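Local coordinates for protein alpha-toxin (Clostridium novyi, PDB 2VK9) that belongs to the large clostridial toxins and carries an N-terminal catalytic domain of the GT-A glycosyltransferase fold, at residues R177-K189 with E418-I430. Residues are numbered along the deposited sequence; the frame is centred on the assembly and turned at random.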
loop_
_atom_site.group_PDB
_atom_site.type_symbol
_atom_site.label_atom_id
_atom_site.label_comp_id
_atom_site.label_asym_id
_atom_site.label_seq_id
_atom_site.Cartn_x
_atom_site.Cartn_y
_atom_site.Cartn_z
ATOM N N ARG A 177 -4.787 23.195 16.552
ATOM C CA ARG A 177 -4.816 23.284 15.093
ATOM C C ARG A 177 -5.780 22.265 14.494
ATOM O O ARG A 177 -6.508 22.583 13.551
ATOM C CB ARG A 177 -3.423 23.108 14.489
ATOM C CG ARG A 177 -3.375 23.422 13.004
ATOM C CD ARG A 177 -1.979 23.325 12.432
ATOM N NE ARG A 177 -1.535 21.944 12.248
ATOM C CZ ARG A 177 -0.388 21.593 11.666
ATOM N NH1 ARG A 177 0.443 22.515 11.199
ATOM N NH2 ARG A 177 -0.064 20.315 11.542
ATOM N N MET A 178 -5.793 21.054 15.055
ATOM C CA MET A 178 -6.663 19.983 14.579
ATOM C C MET A 178 -8.141 20.305 14.760
ATOM O O MET A 178 -8.963 19.952 13.909
ATOM C CB MET A 178 -6.327 18.660 15.268
ATOM C CG MET A 178 -7.162 17.458 14.794
ATOM S SD MET A 178 -6.873 16.928 13.085
ATOM C CE MET A 178 -5.083 16.830 13.108
ATOM N N LYS A 179 -8.474 20.968 15.865
ATOM C CA LYS A 179 -9.858 21.363 16.137
ATOM C C LYS A 179 -10.368 22.231 14.996
ATOM O O LYS A 179 -11.531 22.143 14.610
ATOM C CB LYS A 179 -9.969 22.138 17.459
ATOM C CG LYS A 179 -9.680 21.331 18.726
ATOM C CD LYS A 179 -10.026 22.151 19.977
ATOM C CE LYS A 179 -9.352 21.612 21.254
ATOM N NZ LYS A 179 -9.336 22.641 22.348
ATOM N N LEU A 180 -9.473 23.056 14.459
ATOM C CA LEU A 180 -9.799 23.980 13.386
ATOM C C LEU A 180 -9.757 23.295 12.012
ATOM O O LEU A 180 -10.641 23.524 11.172
ATOM C CB LEU A 180 -8.852 25.180 13.429
ATOM C CG LEU A 180 -9.200 26.405 12.581
ATOM C CD1 LEU A 180 -10.474 27.071 13.083
ATOM C CD2 LEU A 180 -8.040 27.392 12.555
ATOM N N ILE A 181 -8.732 22.468 11.790
ATOM C CA ILE A 181 -8.645 21.625 10.588
ATOM C C ILE A 181 -9.899 20.765 10.433
ATOM O O ILE A 181 -10.419 20.626 9.330
ATOM C CB ILE A 181 -7.373 20.747 10.576
ATOM C CG1 ILE A 181 -6.142 21.618 10.310
ATOM C CG2 ILE A 181 -7.473 19.655 9.516
ATOM C CD1 ILE A 181 -4.811 20.900 10.466
ATOM N N TYR A 182 -10.391 20.210 11.537
ATOM C CA TYR A 182 -11.655 19.482 11.526
ATOM C C TYR A 182 -12.769 20.339 10.940
ATOM O O TYR A 182 -13.492 19.884 10.065
ATOM C CB TYR A 182 -12.032 18.998 12.935
ATOM C CG TYR A 182 -13.369 18.291 13.027
ATOM C CD1 TYR A 182 -13.486 16.941 12.717
ATOM C CD2 TYR A 182 -14.516 18.972 13.426
ATOM C CE1 TYR A 182 -14.714 16.284 12.805
ATOM C CE2 TYR A 182 -15.751 18.324 13.511
ATOM C CZ TYR A 182 -15.838 16.980 13.201
ATOM O OH TYR A 182 -17.045 16.325 13.282
ATOM N N ARG A 183 -12.899 21.574 11.419
ATOM C CA ARG A 183 -13.955 22.483 10.959
ATOM C C ARG A 183 -13.853 22.804 9.466
ATOM O O ARG A 183 -14.874 22.895 8.777
ATOM C CB ARG A 183 -13.947 23.780 11.778
ATOM C CG ARG A 183 -14.949 23.813 12.915
ATOM C CD ARG A 183 -14.686 25.001 13.829
ATOM N NE ARG A 183 -15.673 25.071 14.908
ATOM C CZ ARG A 183 -15.392 25.382 16.175
ATOM N NH1 ARG A 183 -14.140 25.647 16.546
ATOM N NH2 ARG A 183 -16.369 25.410 17.080
ATOM N N TYR A 184 -12.624 22.985 8.985
ATOM C CA TYR A 184 -12.372 23.235 7.579
ATOM C C TYR A 184 -12.832 22.047 6.752
ATOM O O TYR A 184 -13.575 22.206 5.783
ATOM C CB TYR A 184 -10.886 23.502 7.330
ATOM C CG TYR A 184 -10.365 24.824 7.869
ATOM C CD1 TYR A 184 -9.003 25.011 8.107
ATOM C CD2 TYR A 184 -11.226 25.886 8.133
ATOM C CE1 TYR A 184 -8.513 26.225 8.592
ATOM C CE2 TYR A 184 -10.747 27.096 8.618
ATOM C CZ TYR A 184 -9.391 27.260 8.847
ATOM O OH TYR A 184 -8.923 28.466 9.330
ATOM N N LYS A 185 -12.403 20.854 7.157
ATOM C CA LYS A 185 -12.747 19.615 6.462
ATOM C C LYS A 185 -14.250 19.419 6.454
ATOM O O LYS A 185 -14.815 18.921 5.482
ATOM C CB LYS A 185 -12.074 18.415 7.129
ATOM C CG LYS A 185 -10.571 18.379 6.967
ATOM C CD LYS A 185 -9.972 17.165 7.637
ATOM C CE LYS A 185 -8.729 16.700 6.891
ATOM N NZ LYS A 185 -8.364 15.282 7.216
ATOM N N ARG A 186 -14.891 19.825 7.543
ATOM C CA ARG A 186 -16.313 19.626 7.699
ATOM C C ARG A 186 -17.104 20.560 6.795
ATOM O O ARG A 186 -18.149 20.178 6.257
ATOM C CB ARG A 186 -16.723 19.796 9.155
ATOM C CG ARG A 186 -17.850 18.868 9.520
ATOM C CD ARG A 186 -18.371 19.086 10.916
ATOM N NE ARG A 186 -19.749 18.614 10.974
ATOM C CZ ARG A 186 -20.819 19.406 10.974
ATOM N NH1 ARG A 186 -20.684 20.727 10.962
ATOM N NH2 ARG A 186 -22.031 18.870 11.007
ATOM N N GLU A 187 -16.594 21.775 6.614
ATOM C CA GLU A 187 -17.240 22.749 5.741
ATOM C C GLU A 187 -16.964 22.479 4.270
ATOM O O GLU A 187 -17.799 22.778 3.413
ATOM C CB GLU A 187 -16.845 24.170 6.131
ATOM C CG GLU A 187 -17.626 24.655 7.354
ATOM C CD GLU A 187 -17.297 26.084 7.750
ATOM O OE1 GLU A 187 -16.087 26.422 7.865
ATOM O OE2 GLU A 187 -18.259 26.866 7.954
ATOM N N LEU A 188 -15.796 21.905 3.989
ATOM C CA LEU A 188 -15.473 21.456 2.645
ATOM C C LEU A 188 -16.403 20.323 2.236
ATOM O O LEU A 188 -16.859 20.288 1.102
ATOM C CB LEU A 188 -14.001 21.037 2.519
ATOM C CG LEU A 188 -13.542 20.544 1.136
ATOM C CD1 LEU A 188 -13.475 21.654 0.102
ATOM C CD2 LEU A 188 -12.219 19.832 1.211
ATOM N N LYS A 189 -16.702 19.414 3.159
ATOM C CA LYS A 189 -17.615 18.315 2.846
ATOM C C LYS A 189 -19.032 18.813 2.592
ATOM O O LYS A 189 -19.725 18.287 1.730
ATOM C CB LYS A 189 -17.624 17.234 3.933
ATOM C CG LYS A 189 -18.250 15.928 3.448
ATOM C CD LYS A 189 -18.645 14.996 4.598
ATOM C CE LYS A 189 -19.440 13.789 4.076
ATOM N NZ LYS A 189 -18.754 13.104 2.924
ATOM N N GLU A 418 -21.539 9.250 10.022
ATOM C CA GLU A 418 -22.696 9.984 10.511
ATOM C C GLU A 418 -22.319 10.888 11.685
ATOM O O GLU A 418 -22.944 11.926 11.906
ATOM C CB GLU A 418 -23.825 9.040 10.893
ATOM C CG GLU A 418 -25.196 9.633 10.634
ATOM C CD GLU A 418 -26.291 8.830 11.310
ATOM O OE1 GLU A 418 -26.469 7.630 10.934
ATOM O OE2 GLU A 418 -26.965 9.399 12.226
ATOM N N LYS A 419 -21.280 10.500 12.417
ATOM C CA LYS A 419 -20.764 11.325 13.500
ATOM C C LYS A 419 -19.905 12.490 12.989
ATOM O O LYS A 419 -19.530 13.378 13.749
ATOM C CB LYS A 419 -20.010 10.469 14.525
ATOM C CG LYS A 419 -20.923 9.744 15.517
ATOM C CD LYS A 419 -21.531 8.472 14.920
ATOM C CE LYS A 419 -22.976 8.252 15.379
ATOM N NZ LYS A 419 -23.126 8.089 16.853
ATOM N N PHE A 420 -19.591 12.484 11.698
ATOM C CA PHE A 420 -18.887 13.602 11.077
ATOM C C PHE A 420 -19.938 14.572 10.567
ATOM O O PHE A 420 -19.730 15.782 10.533
ATOM C CB PHE A 420 -18.002 13.091 9.941
ATOM C CG PHE A 420 -17.147 14.148 9.300
ATOM C CD1 PHE A 420 -15.999 14.608 9.930
ATOM C CD2 PHE A 420 -17.474 14.658 8.050
ATOM C CE1 PHE A 420 -15.197 15.580 9.331
ATOM C CE2 PHE A 420 -16.681 15.623 7.451
ATOM C CZ PHE A 420 -15.537 16.084 8.092
ATOM N N LYS A 421 -21.077 14.007 10.184
ATOM C CA LYS A 421 -22.251 14.760 9.778
ATOM C C LYS A 421 -22.922 15.446 10.982
ATOM O O LYS A 421 -23.436 16.563 10.858
ATOM C CB LYS A 421 -23.235 13.827 9.057
ATOM C CG LYS A 421 -24.471 14.511 8.518
ATOM C CD LYS A 421 -25.205 13.641 7.524
ATOM C CE LYS A 421 -26.280 14.455 6.825
ATOM N NZ LYS A 421 -26.578 13.893 5.482
ATOM N N ILE A 422 -22.911 14.774 12.138
ATOM C CA ILE A 422 -23.529 15.318 13.346
ATOM C C ILE A 422 -22.581 16.248 14.098
ATOM O O ILE A 422 -22.838 17.448 14.194
ATOM C CB ILE A 422 -24.098 14.210 14.282
ATOM C CG1 ILE A 422 -25.360 13.593 13.670
ATOM C CG2 ILE A 422 -24.440 14.782 15.664
ATOM C CD1 ILE A 422 -25.946 12.414 14.467
ATOM N N CYS A 423 -21.489 15.701 14.621
ATOM C CA CYS A 423 -20.601 16.455 15.505
ATOM C C CYS A 423 -20.092 17.739 14.866
ATOM O O CYS A 423 -19.449 17.706 13.819
ATOM C CB CYS A 423 -19.430 15.589 15.969
ATOM S SG CYS A 423 -19.940 14.090 16.844
ATOM N N GLU A 424 -20.390 18.862 15.513
ATOM C CA GLU A 424 -20.054 20.183 14.989
ATOM C C GLU A 424 -18.662 20.656 15.422
ATOM O O GLU A 424 -18.098 21.578 14.824
ATOM C CB GLU A 424 -21.121 21.196 15.396
ATOM C CG GLU A 424 -21.206 22.410 14.479
ATOM C CD GLU A 424 -22.215 23.451 14.961
ATOM O OE1 GLU A 424 -23.132 23.090 15.740
ATOM O OE2 GLU A 424 -22.091 24.629 14.550
ATOM N N THR A 425 -18.112 20.019 16.453
ATOM C CA THR A 425 -16.753 20.310 16.917
ATOM C C THR A 425 -15.937 19.018 17.066
ATOM O O THR A 425 -16.502 17.936 17.226
ATOM C CB THR A 425 -16.751 21.149 18.233
ATOM O OG1 THR A 425 -15.427 21.192 18.783
ATOM C CG2 THR A 425 -17.704 20.567 19.276
ATOM N N TYR A 426 -14.613 19.137 17.008
ATOM C CA TYR A 426 -13.729 17.967 17.046
ATOM C C TYR A 426 -13.749 17.226 18.379
ATOM O O TYR A 426 -13.667 15.996 18.403
ATOM C CB TYR A 426 -12.297 18.367 16.695
ATOM C CG TYR A 426 -11.353 17.201 16.495
ATOM C CD1 TYR A 426 -11.644 16.187 15.580
ATOM C CD2 TYR A 426 -10.156 17.123 17.203
ATOM C CE1 TYR A 426 -10.768 15.120 15.382
ATOM C CE2 TYR A 426 -9.275 16.060 17.016
ATOM C CZ TYR A 426 -9.586 15.067 16.104
ATOM O OH TYR A 426 -8.716 14.022 15.919
ATOM N N ASP A 427 -13.835 17.980 19.477
ATOM C CA ASP A 427 -13.961 17.417 20.816
ATOM C C ASP A 427 -15.156 16.486 20.842
ATOM O O ASP A 427 -15.051 15.328 21.246
ATOM C CB ASP A 427 -14.180 18.529 21.852
ATOM C CG ASP A 427 -12.898 19.276 22.218
ATOM O OD1 ASP A 427 -11.784 18.716 22.072
ATOM O OD2 ASP A 427 -13.016 20.436 22.677
ATOM N N SER A 428 -16.293 17.012 20.399
ATOM C CA SER A 428 -17.544 16.272 20.350
ATOM C C SER A 428 -17.427 15.085 19.394
ATOM O O SER A 428 -18.035 14.030 19.623
ATOM C CB SER A 428 -18.684 17.213 19.933
ATOM O OG SER A 428 -19.905 16.521 19.720
ATOM N N TYR A 429 -16.630 15.265 18.337
ATOM C CA TYR A 429 -16.374 14.215 17.352
ATOM C C TYR A 429 -15.679 13.006 17.977
ATOM O O TYR A 429 -16.195 11.897 17.887
ATOM C CB TYR A 429 -15.588 14.752 16.140
ATOM C CG TYR A 429 -15.101 13.666 15.195
ATOM C CD1 TYR A 429 -15.958 13.094 14.247
ATOM C CD2 TYR A 429 -13.789 13.196 15.262
ATOM C CE1 TYR A 429 -15.519 12.087 13.389
ATOM C CE2 TYR A 429 -13.343 12.189 14.413
ATOM C CZ TYR A 429 -14.209 11.640 13.479
ATOM O OH TYR A 429 -13.756 10.645 12.637
ATOM N N ILE A 430 -14.531 13.228 18.623
ATOM C CA ILE A 430 -13.725 12.132 19.187
ATOM C C ILE A 430 -14.310 11.510 20.453
ATOM O O ILE A 430 -13.850 10.459 20.889
ATOM C CB ILE A 430 -12.251 12.542 19.457
ATOM C CG1 ILE A 430 -12.167 13.564 20.599
ATOM C CG2 ILE A 430 -11.581 13.031 18.171
ATOM C CD1 ILE A 430 -10.737 13.880 21.070
#
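Tyr182 reaches from helix 177-189 into the turn between helices 418-422 and 426-430. Its CG lies anti to the backbone N (chi1 177°), which directs the ring toward the turn. CB starts against CB of Tyr426. CG and CD1 of Tyr182 both touch CD1 of Tyr426, CD1 to CD1 being 3.5 Å. CD2 faces N and CA of Tyr426, and that CA sits over one ring face in a CH-pi contact. CE1 meets both CG of Tyr429 and CD1 of Phe420. CE2 lies near C of Thr425. At the tip, OH of Tyr182 donates a hydrogen bond to O of Cys423 (2.8 Å), coming from above the carbonyl plane.

The four rings form an aromatic cluster within the GT-A catalytic domain, away from the centre of the chain, where helix 173-195 meets the break between helices 396-422 and 426-440. Thr425 is the N-cap of the second of these.

Phe420 is a knob in a hole made by Tyr182, Lys185, Arg186 and Lys189. CG of Arg186 covers one face of its ring. Farther out, the Arg186 guanidinium grips the C-terminal end of helix 396-422. NE of Arg186 bonds to O of Phe420 (2.9 Å, 158° at the hydrogen) and its NH2 to O of Lys421 (2.7 Å). Both acceptors lie in the guanidinium plane, so they fix its rotation. At the Tyr426 end of the cluster, CG of Met178 rests on CE2 of Tyr426 (3.4 Å), and its SD stands obliquely to that ring in a Met-aromatic contact. Met178 also touches Phe464.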